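TRAP dicarboxylate transporter-DctP subunit (Marinobacter aquaeolei, PDB 4PFI) probably serves as the periplasmic solute-binding component of a TRAP transporter, capturing a small solute, perhaps a dicarboxylate, for delivery to the membrane. Local coordinates at residues Q321-L326 against A333-A338. Sequence-based numbering, arbitrary orientation.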
ATOM      1  N   GLN A 321      15.150   7.854  10.743  1.00 37.01           N
ATOM      2  CA  GLN A 321      15.418   9.098  11.446  1.00 35.12           C
ATOM      3  C   GLN A 321      14.411  10.168  11.020  1.00 31.79           C
ATOM      4  O   GLN A 321      13.742  10.755  11.853  1.00 35.93           O
ATOM      5  CB  GLN A 321      16.849   9.547  11.150  1.00 39.42           C
ATOM      6  CG  GLN A 321      17.260  10.869  11.795  1.00 42.93           C
ATOM      7  CD  GLN A 321      18.637  11.324  11.345  1.00 48.42           C
ATOM      8  OE1 GLN A 321      19.608  10.563  11.402  1.00 49.85           O
ATOM      9  NE2 GLN A 321      18.725  12.560  10.865  1.00 51.28           N
ATOM     10  N   ARG A 322      14.291  10.394   9.711  1.00 33.22           N
ATOM     11  CA  ARG A 322      13.341  11.377   9.172  1.00 31.11           C
ATOM     12  C   ARG A 322      11.914  11.044   9.624  1.00 31.56           C
ATOM     13  O   ARG A 322      11.119  11.933   9.906  1.00 28.92           O
ATOM     14  CB  ARG A 322      13.426  11.431   7.637  1.00 32.60           C
ATOM     15  CG  ARG A 322      12.294  12.226   6.943  1.00 36.99           C
ATOM     16  CD  ARG A 322      12.300  13.737   7.268  1.00 43.69           C
ATOM     17  NE  ARG A 322      13.651  14.315   7.286  1.00 53.34           N
ATOM     18  CZ  ARG A 322      14.361  14.638   6.198  1.00 56.48           C
ATOM     19  NH1 ARG A 322      13.866  14.438   4.976  1.00 54.57           N
ATOM     20  NH2 ARG A 322      15.584  15.157   6.328  1.00 56.08           N
ATOM     21  N   PHE A 323      11.610   9.752   9.727  1.00 30.55           N
ATOM     22  CA  PHE A 323      10.277   9.309  10.120  1.00 27.64           C
ATOM     23  C   PHE A 323       9.991   9.697  11.555  1.00 30.41           C
ATOM     24  O   PHE A 323       8.902  10.159  11.853  1.00 34.02           O
ATOM     25  CB  PHE A 323      10.113   7.795   9.964  1.00 27.15           C
ATOM     26  CG  PHE A 323       8.770   7.281  10.413  1.00 27.65           C
ATOM     27  CD1 PHE A 323       7.609   7.691   9.783  1.00 27.06           C
ATOM     28  CD2 PHE A 323       8.666   6.410  11.502  1.00 28.86           C
ATOM     29  CE1 PHE A 323       6.376   7.220  10.205  1.00 27.62           C
ATOM     30  CE2 PHE A 323       7.436   5.935  11.928  1.00 29.41           C
ATOM     31  CZ  PHE A 323       6.292   6.343  11.283  1.00 30.91           C
ATOM     32  N   ILE A 324      10.970   9.480  12.435  1.00 34.04           N
ATOM     33  CA  ILE A 324      10.859   9.838  13.859  1.00 35.39           C
ATOM     34  C   ILE A 324      10.717  11.346  14.049  1.00 38.71           C
ATOM     35  O   ILE A 324       9.836  11.787  14.769  1.00 44.00           O
ATOM     36  CB  ILE A 324      12.079   9.370  14.701  1.00 38.38           C
ATOM     37  CG1 ILE A 324      12.191   7.849  14.700  1.00 33.29           C
ATOM     38  CG2 ILE A 324      11.968   9.867  16.152  1.00 40.64           C
ATOM     39  CD1 ILE A 324      10.908   7.155  15.092  1.00 35.51           C
ATOM     40  N   GLU A 325      11.582  12.131  13.403  1.00 39.09           N
ATOM     41  CA  GLU A 325      11.456  13.590  13.414  1.00 40.55           C
ATOM     42  C   GLU A 325      10.028  14.036  13.089  1.00 42.89           C
ATOM     43  O   GLU A 325       9.514  14.983  13.676  1.00 47.95           O
ATOM     44  CB  GLU A 325      12.406  14.223  12.400  1.00 39.16           C
ATOM     45  CG  GLU A 325      13.870  14.018  12.691  1.00 47.80           C
ATOM     46  CD  GLU A 325      14.766  14.359  11.494  1.00 54.26           C
ATOM     47  OE1 GLU A 325      14.233  14.639  10.389  1.00 53.92           O
ATOM     48  OE2 GLU A 325      16.012  14.335  11.656  1.00 56.77           O
ATOM     49  N   LEU A 326       9.394  13.343  12.150  1.00 43.39           N
ATOM     50  CA  LEU A 326       8.060  13.703  11.677  1.00 43.98           C
ATOM     51  C   LEU A 326       6.905  13.214  12.557  1.00 41.19           C
ATOM     52  O   LEU A 326       5.821  13.786  12.510  1.00 47.82           O
ATOM     53  CB  LEU A 326       7.854  13.170  10.256  1.00 42.84           C
ATOM     54  CG  LEU A 326       8.520  13.983   9.137  1.00 44.58           C
ATOM     55  CD1 LEU A 326       8.428  13.261   7.771  1.00 41.76           C
ATOM     56  CD2 LEU A 326       7.905  15.389   9.065  1.00 43.74           C
ATOM     57  N   ALA A 333       7.505   4.064  18.831  1.00 46.19           N
ATOM     58  CA  ALA A 333       6.866   2.881  19.406  1.00 43.03           C
ATOM     59  C   ALA A 333       6.382   1.956  18.305  1.00 45.73           C
ATOM     60  O   ALA A 333       6.484   0.739  18.424  1.00 46.34           O
ATOM     61  CB  ALA A 333       5.708   3.280  20.306  1.00 45.20           C
ATOM     62  N   LEU A 334       5.867   2.536  17.222  1.00 47.17           N
ATOM     63  CA  LEU A 334       5.429   1.745  16.069  1.00 43.06           C
ATOM     64  C   LEU A 334       6.605   0.938  15.513  1.00 38.64           C
ATOM     65  O   LEU A 334       6.504  -0.281  15.308  1.00 34.16           O
ATOM     66  CB  LEU A 334       4.836   2.657  14.997  1.00 40.56           C
ATOM     67  CG  LEU A 334       3.545   3.340  15.461  1.00 40.88           C
ATOM     68  CD1 LEU A 334       3.156   4.519  14.562  1.00 37.96           C
ATOM     69  CD2 LEU A 334       2.409   2.324  15.550  1.00 40.40           C
ATOM     70  N   ILE A 335       7.722   1.628  15.291  1.00 34.35           N
ATOM     71  CA  ILE A 335       8.961   0.990  14.852  1.00 34.33           C
ATOM     72  C   ILE A 335       9.380  -0.119  15.822  1.00 44.97           C
ATOM     73  O   ILE A 335       9.873  -1.173  15.405  1.00 46.21           O
ATOM     74  CB  ILE A 335      10.103   2.022  14.722  1.00 35.66           C
ATOM     75  CG1 ILE A 335       9.846   2.944  13.528  1.00 31.39           C
ATOM     76  CG2 ILE A 335      11.457   1.330  14.599  1.00 34.34           C
ATOM     77  CD1 ILE A 335      11.039   3.756  13.100  1.00 30.69           C
ATOM     78  N   GLN A 336       9.158   0.114  17.116  1.00 49.86           N
ATOM     79  CA  GLN A 336       9.509  -0.858  18.144  1.00 50.31           C
ATOM     80  C   GLN A 336       8.609  -2.081  18.073  1.00 46.78           C
ATOM     81  O   GLN A 336       9.090  -3.211  18.152  1.00 47.83           O
ATOM     82  CB  GLN A 336       9.452  -0.217  19.544  1.00 57.85           C
ATOM     83  CG  GLN A 336      10.736   0.536  19.911  1.00 63.47           C
ATOM     84  CD  GLN A 336      10.531   1.697  20.878  1.00 71.09           C
ATOM     85  OE1 GLN A 336       9.600   1.706  21.688  1.00 73.26           O
ATOM     86  NE2 GLN A 336      11.416   2.689  20.796  1.00 73.04           N
ATOM     87  N   ARG A 337       7.310  -1.867  17.912  1.00 42.19           N
ATOM     88  CA  ARG A 337       6.386  -2.990  17.843  1.00 44.45           C
ATOM     89  C   ARG A 337       6.668  -3.859  16.610  1.00 45.95           C
ATOM     90  O   ARG A 337       6.612  -5.091  16.691  1.00 50.84           O
ATOM     91  CB  ARG A 337       4.927  -2.511  17.865  1.00 44.94           C
ATOM     92  N   ALA A 338       7.005  -3.229  15.481  1.00 42.86           N
ATOM     93  CA  ALA A 338       7.233  -3.957  14.224  1.00 37.43           C
ATOM     94  C   ALA A 338       8.622  -4.588  14.147  1.00 40.50           C
ATOM     95  O   ALA A 338       8.861  -5.460  13.328  1.00 39.48           O
ATOM     96  CB  ALA A 338       7.030  -3.040  13.042  1.00 34.23           C
TER
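Ile335 reaches across to Phe323 and Ile324 with a single methyl, CD1, which touches both. Its CD1 sits at the edge of the phenyl ring, near the ring plane, 3.9 Å from Phe323 CD2, and meets the methyl of Ile324, CD1 to CD1, also at 3.9 Å. The stretched-out end of Ile335 (chi2 -166°) is what carries CD1 that far. Its CG1 follows behind, 4.2 Å from Phe323 CE2, as the two side chains run past one another in opposite senses. On the other side, Ile324 bends its terminal methyl round (chi2 -52°), which brings CD1 in to meet that of Ile335. No hydrogen bond crosses between 321-326 and 333-338, so the contact is wholly apolar. Both segments belong to helix 318-339, yet the CA atoms of Ile324 and Ile335 are just 9.1 Å apart, far less than eleven residues of straight helix would span. The helix must therefore bend sharply between them, so that its two ends fold back towards each other near the C-terminus of this solute-binding protein, captured in its ligand-free open form. With an alanine here instead of Ile335, the Phe323 edge and the Ile324 methyl would probably lose their shared partner and a gap would open between the two parts of the helix. Leu113, from a loop, touches Phe323, Leu334 and Ile335, tying both parts to the body of the protein. Leu334 also packs on Ala139 and Phe140 of helix 134-145, while Phe323 meets Thr186 of helix 185-192. On the side away from this contact, Arg322 NE makes a salt bridge to Glu325 OE1 at 3.2 Å, with the oxygen in the guanidinium plane.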